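Lipopolysaccharide biosynthesis protein wbpB (PDB 3O9Z) acts as an NAD-dependent sugar dehydrogenase in the biosynthesis of 2,3-diacetamido-2,3-dideoxy-D-mannuronic acid, a lipopolysaccharide sugar. Local coordinates at residues Lys152-Thr157 / Ala221-Phe226; Leu200-His205 / Gly214-Glu219. One frame throughout, in Å; residues are numbered along the deposited sequence.

Contact 1 (Lys152-Thr157 / Ala221-Phe226)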
# COMPACT_ATOMS: atom_id res chain seq x y z
N LYS A 152 -43.68 9.48 19.42
CA LYS A 152 -43.13 10.80 19.70
C LYS A 152 -42.66 11.47 18.40
O LYS A 152 -42.37 10.79 17.41
CB LYS A 152 -41.96 10.69 20.66
CG LYS A 152 -42.40 10.28 22.13
CD LYS A 152 -43.76 10.85 22.53
CE LYS A 152 -44.20 10.32 23.89
NZ LYS A 152 -45.48 10.92 24.39
N ASP A 153 -42.63 12.80 18.38
CA ASP A 153 -42.07 13.54 17.26
C ASP A 153 -40.67 13.95 17.66
O ASP A 153 -40.43 14.49 18.74
CB ASP A 153 -42.93 14.77 16.98
CG ASP A 153 -44.21 14.36 16.28
OD1 ASP A 153 -44.12 13.87 15.13
OD2 ASP A 153 -45.27 14.38 16.93
N VAL A 154 -39.71 13.63 16.80
CA VAL A 154 -38.29 13.70 17.17
C VAL A 154 -37.53 14.45 16.08
O VAL A 154 -37.80 14.26 14.89
CB VAL A 154 -37.71 12.27 17.23
CG1 VAL A 154 -36.19 12.36 17.53
CG2 VAL A 154 -38.40 11.43 18.30
N VAL A 155 -36.61 15.31 16.50
CA VAL A 155 -35.69 15.94 15.56
C VAL A 155 -34.30 15.47 15.97
O VAL A 155 -33.87 15.68 17.11
CB VAL A 155 -35.76 17.47 15.63
CG1 VAL A 155 -34.71 18.08 14.73
CG2 VAL A 155 -37.15 17.94 15.20
N LEU A 156 -33.59 14.82 15.05
CA LEU A 156 -32.24 14.28 15.33
C LEU A 156 -31.30 15.09 14.46
O LEU A 156 -31.48 15.17 13.24
CB LEU A 156 -32.18 12.83 14.83
CG LEU A 156 -31.02 11.97 15.30
CD1 LEU A 156 -29.68 12.42 14.74
CD2 LEU A 156 -31.00 11.82 16.84
N THR A 157 -30.32 15.74 15.10
CA THR A 157 -29.33 16.52 14.37
C THR A 157 -27.95 16.03 14.77
O THR A 157 -27.65 15.86 15.96
CB THR A 157 -29.44 18.00 14.80
OG1 THR A 157 -30.79 18.42 14.61
CG2 THR A 157 -28.54 18.88 13.92
N ALA A 221 -41.97 6.50 16.77
CA ALA A 221 -41.65 7.91 16.54
C ALA A 221 -41.72 8.30 15.09
O ALA A 221 -41.46 7.49 14.20
CB ALA A 221 -40.21 8.23 17.01
N ARG A 222 -41.94 9.59 14.85
CA ARG A 222 -41.71 10.19 13.53
C ARG A 222 -40.47 11.05 13.69
O ARG A 222 -40.38 11.86 14.59
CB ARG A 222 -42.91 11.10 13.16
CG ARG A 222 -44.19 10.26 12.98
CD ARG A 222 -45.44 11.21 12.91
NE ARG A 222 -45.73 11.83 14.20
CZ ARG A 222 -46.48 11.25 15.13
NH1 ARG A 222 -46.70 11.89 16.27
NH2 ARG A 222 -47.03 10.06 14.94
N VAL A 223 -39.47 10.86 12.83
CA VAL A 223 -38.16 11.49 13.06
C VAL A 223 -37.72 12.29 11.87
O VAL A 223 -37.67 11.75 10.76
CB VAL A 223 -37.07 10.41 13.32
CG1 VAL A 223 -35.72 11.06 13.75
CG2 VAL A 223 -37.56 9.41 14.39
N ARG A 224 -37.39 13.57 12.04
CA ARG A 224 -36.73 14.34 10.97
C ARG A 224 -35.26 14.33 11.34
O ARG A 224 -34.92 14.66 12.49
CB ARG A 224 -37.27 15.77 10.95
CG ARG A 224 -38.76 15.81 10.58
CD ARG A 224 -39.27 17.23 10.59
NE ARG A 224 -39.49 17.72 11.94
CZ ARG A 224 -39.59 19.02 12.22
NH1 ARG A 224 -39.83 19.43 13.48
NH2 ARG A 224 -39.36 19.90 11.26
N TRP A 225 -34.37 13.95 10.42
CA TRP A 225 -32.95 13.80 10.73
C TRP A 225 -32.06 14.57 9.78
O TRP A 225 -32.39 14.77 8.62
CB TRP A 225 -32.55 12.32 10.84
CG TRP A 225 -32.82 11.49 9.60
CD1 TRP A 225 -33.95 10.73 9.33
CD2 TRP A 225 -31.96 11.33 8.49
NE1 TRP A 225 -33.81 10.10 8.11
CE2 TRP A 225 -32.59 10.44 7.59
CE3 TRP A 225 -30.66 11.78 8.19
CZ2 TRP A 225 -32.03 10.04 6.38
CZ3 TRP A 225 -30.11 11.37 6.98
CH2 TRP A 225 -30.78 10.53 6.09
N PHE A 226 -30.91 15.01 10.30
CA PHE A 226 -29.91 15.73 9.54
C PHE A 226 -28.56 15.26 10.03
O PHE A 226 -28.33 15.23 11.25
CB PHE A 226 -30.09 17.23 9.77
CG PHE A 226 -29.09 18.07 9.02
CD1 PHE A 226 -29.44 18.62 7.80
CD2 PHE A 226 -27.82 18.30 9.55
CE1 PHE A 226 -28.54 19.40 7.10
CE2 PHE A 226 -26.89 19.08 8.84
CZ PHE A 226 -27.25 19.60 7.59
O HOH W 1 -40.06 15.66 13.94

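Contact 2 (Leu200-His205 / Gly214-Glu219)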
# COMPACT_ATOMS: atom_id res chain seq x y z
N LEU A 200 -40.98 1.89 9.48
CA LEU A 200 -42.05 1.57 8.54
C LEU A 200 -41.92 2.31 7.23
O LEU A 200 -42.37 1.83 6.19
CB LEU A 200 -43.38 1.94 9.23
CG LEU A 200 -43.58 1.41 10.65
CD1 LEU A 200 -44.97 1.85 11.13
CD2 LEU A 200 -43.49 -0.12 10.67
N HIS A 201 -41.30 3.48 7.25
CA HIS A 201 -41.18 4.31 6.06
C HIS A 201 -39.89 5.10 6.18
O HIS A 201 -39.55 5.58 7.26
CB HIS A 201 -42.39 5.26 5.96
CG HIS A 201 -42.29 6.27 4.86
ND1 HIS A 201 -42.32 5.93 3.52
CD2 HIS A 201 -42.28 7.62 4.90
CE1 HIS A 201 -42.28 7.03 2.79
NE2 HIS A 201 -42.25 8.07 3.60
N VAL A 202 -39.14 5.17 5.09
CA VAL A 202 -37.89 5.94 5.08
C VAL A 202 -37.87 6.89 3.90
O VAL A 202 -38.30 6.51 2.79
CB VAL A 202 -36.69 4.99 4.87
CG1 VAL A 202 -35.39 5.81 4.81
CG2 VAL A 202 -36.60 4.01 6.02
N GLU A 203 -37.45 8.14 4.11
CA GLU A 203 -37.28 9.12 3.03
C GLU A 203 -35.90 9.76 3.13
O GLU A 203 -35.40 9.99 4.23
CB GLU A 203 -38.26 10.31 3.13
CG GLU A 203 -39.68 9.87 3.16
CD GLU A 203 -40.68 10.99 3.32
OE1 GLU A 203 -40.37 12.20 3.38
OE2 GLU A 203 -41.87 10.62 3.42
N VAL A 204 -35.31 10.13 1.99
CA VAL A 204 -34.09 10.92 2.00
C VAL A 204 -34.35 12.17 1.18
O VAL A 204 -34.92 12.07 0.07
CB VAL A 204 -32.88 10.11 1.53
CG1 VAL A 204 -33.08 9.59 0.11
CG2 VAL A 204 -31.63 10.96 1.58
N HIS A 205 -33.99 13.33 1.74
CA HIS A 205 -34.33 14.63 1.15
C HIS A 205 -33.12 15.37 0.59
O HIS A 205 -33.27 16.27 -0.24
CB HIS A 205 -34.98 15.53 2.21
CG HIS A 205 -36.20 14.94 2.83
ND1 HIS A 205 -36.59 15.23 4.12
CD2 HIS A 205 -37.12 14.08 2.33
CE1 HIS A 205 -37.69 14.56 4.39
NE2 HIS A 205 -38.04 13.86 3.33
N GLY A 214 -33.22 13.51 6.05
CA GLY A 214 -34.42 12.79 5.63
C GLY A 214 -35.43 12.66 6.76
O GLY A 214 -35.44 13.46 7.70
N TYR A 215 -36.29 11.67 6.63
CA TYR A 215 -37.40 11.43 7.57
C TYR A 215 -37.56 9.94 7.75
O TYR A 215 -37.36 9.16 6.80
CB TYR A 215 -38.67 12.02 6.95
CG TYR A 215 -39.96 11.78 7.71
CD1 TYR A 215 -40.25 12.56 8.84
CD2 TYR A 215 -40.81 10.75 7.35
CE1 TYR A 215 -41.39 12.34 9.55
CE2 TYR A 215 -42.00 10.55 8.08
CZ TYR A 215 -42.24 11.35 9.16
OH TYR A 215 -43.44 11.13 9.83
N LEU A 216 -37.92 9.49 8.95
CA LEU A 216 -38.28 8.11 9.21
C LEU A 216 -39.63 8.10 9.90
O LEU A 216 -39.85 8.89 10.81
CB LEU A 216 -37.32 7.43 10.19
CG LEU A 216 -35.84 7.54 9.81
CD1 LEU A 216 -34.93 7.25 11.00
CD2 LEU A 216 -35.60 6.47 8.71
N GLU A 217 -40.44 7.12 9.57
CA GLU A 217 -41.56 6.75 10.44
C GLU A 217 -41.20 5.43 11.10
O GLU A 217 -41.09 4.42 10.40
CB GLU A 217 -42.84 6.60 9.61
CG GLU A 217 -44.05 6.26 10.53
CD GLU A 217 -45.26 5.71 9.78
OE1 GLU A 217 -45.20 5.47 8.56
OE2 GLU A 217 -46.29 5.51 10.44
N LEU A 218 -41.02 5.45 12.41
CA LEU A 218 -40.69 4.25 13.18
C LEU A 218 -41.90 3.84 14.01
O LEU A 218 -42.84 4.64 14.20
CB LEU A 218 -39.53 4.53 14.15
CG LEU A 218 -38.32 5.21 13.47
CD1 LEU A 218 -37.26 5.60 14.51
CD2 LEU A 218 -37.77 4.43 12.28
N GLU A 219 -41.89 2.61 14.49
CA GLU A 219 -42.99 2.14 15.34
C GLU A 219 -43.30 3.14 16.44
O GLU A 219 -44.49 3.44 16.68
CB GLU A 219 -42.62 0.80 15.97
CG GLU A 219 -42.66 -0.32 14.94
CD GLU A 219 -42.17 -1.63 15.53
OE1 GLU A 219 -40.97 -1.75 15.88
OE2 GLU A 219 -42.99 -2.56 15.73
O HOH W 2 -35.27 16.24 6.46

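Contact 1 (Lys152-Thr157 / Ala221-Phe226)
Asp153 and Arg222 both start out beside their own backbone N, CG anti to the carbonyl carbon (chi1 -75° in Asp153), and a bend at chi3 of Arg222 (-70°) places NE for a side-on grip on the carboxylate. The two residues are paired across neighbouring parallel strands, 152-157 and 221-226, in the mixed sheet of the C-terminal alpha/beta domain of this Gfo/Idh/MocA-type oxidoreductase. Arg222 NE donates to Asp153 OD1 (2.8 Å) and Arg222 NH1 to Asp153 OD2 (2.9 Å), a two-bond salt bridge that meets each oxygen on its syn side, though the carboxylate and guanidinium planes are turned 49° apart. Backbone bonds alternate between the strands from Arg222 N to Lys152 O as far as Phe226 N to Leu156 O. On the opposite face Val154 CG1 packs against Val223 CG1 at 4.0 Å; helix 186-196 covers this face through Phe196, Phe188 and Leu192. Arg224 crosses Val155, and Arg224 NH1 lies 3.5 Å from Val155 CG2, while Arg224 NH2 is bonded to Arg307 O. A water takes the N-H of Arg224 NE at 2.9 Å and donates to Val154 O at 2.8 Å, lying in the guanidinium plane.

Contact 2 (Leu200-His205 / Gly214-Glu219)
Glu203 lies alongside Tyr215, its CD 4.0 Å from ring atom CD2; CG anti to the carbonyl carbon (chi1 -56°) and an extended chain beyond it carry the carboxylate to two histidines of its own strand. Glu203 OE2 accepts from His201 NE2 at 2.6 Å and Glu203 OE1 from His205 NE2 at 2.9 Å, each through the anti lone pair and in the imidazole plane, which holds both rings in their rotation. An alanine in place of Glu203 would probably leave both NE2 atoms without this acceptor and the His201 ring, above all, freer to turn. The packing is tight at Gly214, whose CA sits over one face of the His205 ring, 3.9 Å from its centroid, in a CH-pi contact; a CB here would run into Glu203 O. Strands 201-205 and 214-218 form an antiparallel beta hairpin at one margin of the sheet, with Glu203-Tyr215 and His201-Glu217 as hydrogen-bonded pairs. On the other face Val202 CG2 meets Leu216 CD2 at 3.8 Å, and Leu216 also packs on Phe189 and Leu192 of helix 186-196. Toward the solvent side the regular pairing gives way to a classic beta bulge: exposed Leu200 and His201 both face Glu217, whose O accepts from Leu200 N at 2.7 Å but from His201 N at a long 3.3 Å. Leu200 crosses the Glu217 side chain, its CD1 4.0 Å from Glu217 OE2.

From the N terminus the chain first builds the NAD-binding Rossmann domain, then enters the second sheet with strand 152-160. It passes through helix 186-196 and runs along strand 199-207, turns back along 211-218 and closes contact 2 as a short hairpin. A second turn leads into strand 221-228, which returns to 152-157 and closes contact 1, a much longer loop that encloses the hairpin. Strands 211-218 and 221-228 join the two contacts directly: Val223 N lies 2.9 Å from Leu216 O, and Trp225 N 3.0 Å from Gly214 O, both probable hydrogen bonds. Helix 186-196, which precedes the hairpin in the chain, lies against one face of the sheet that both contacts share.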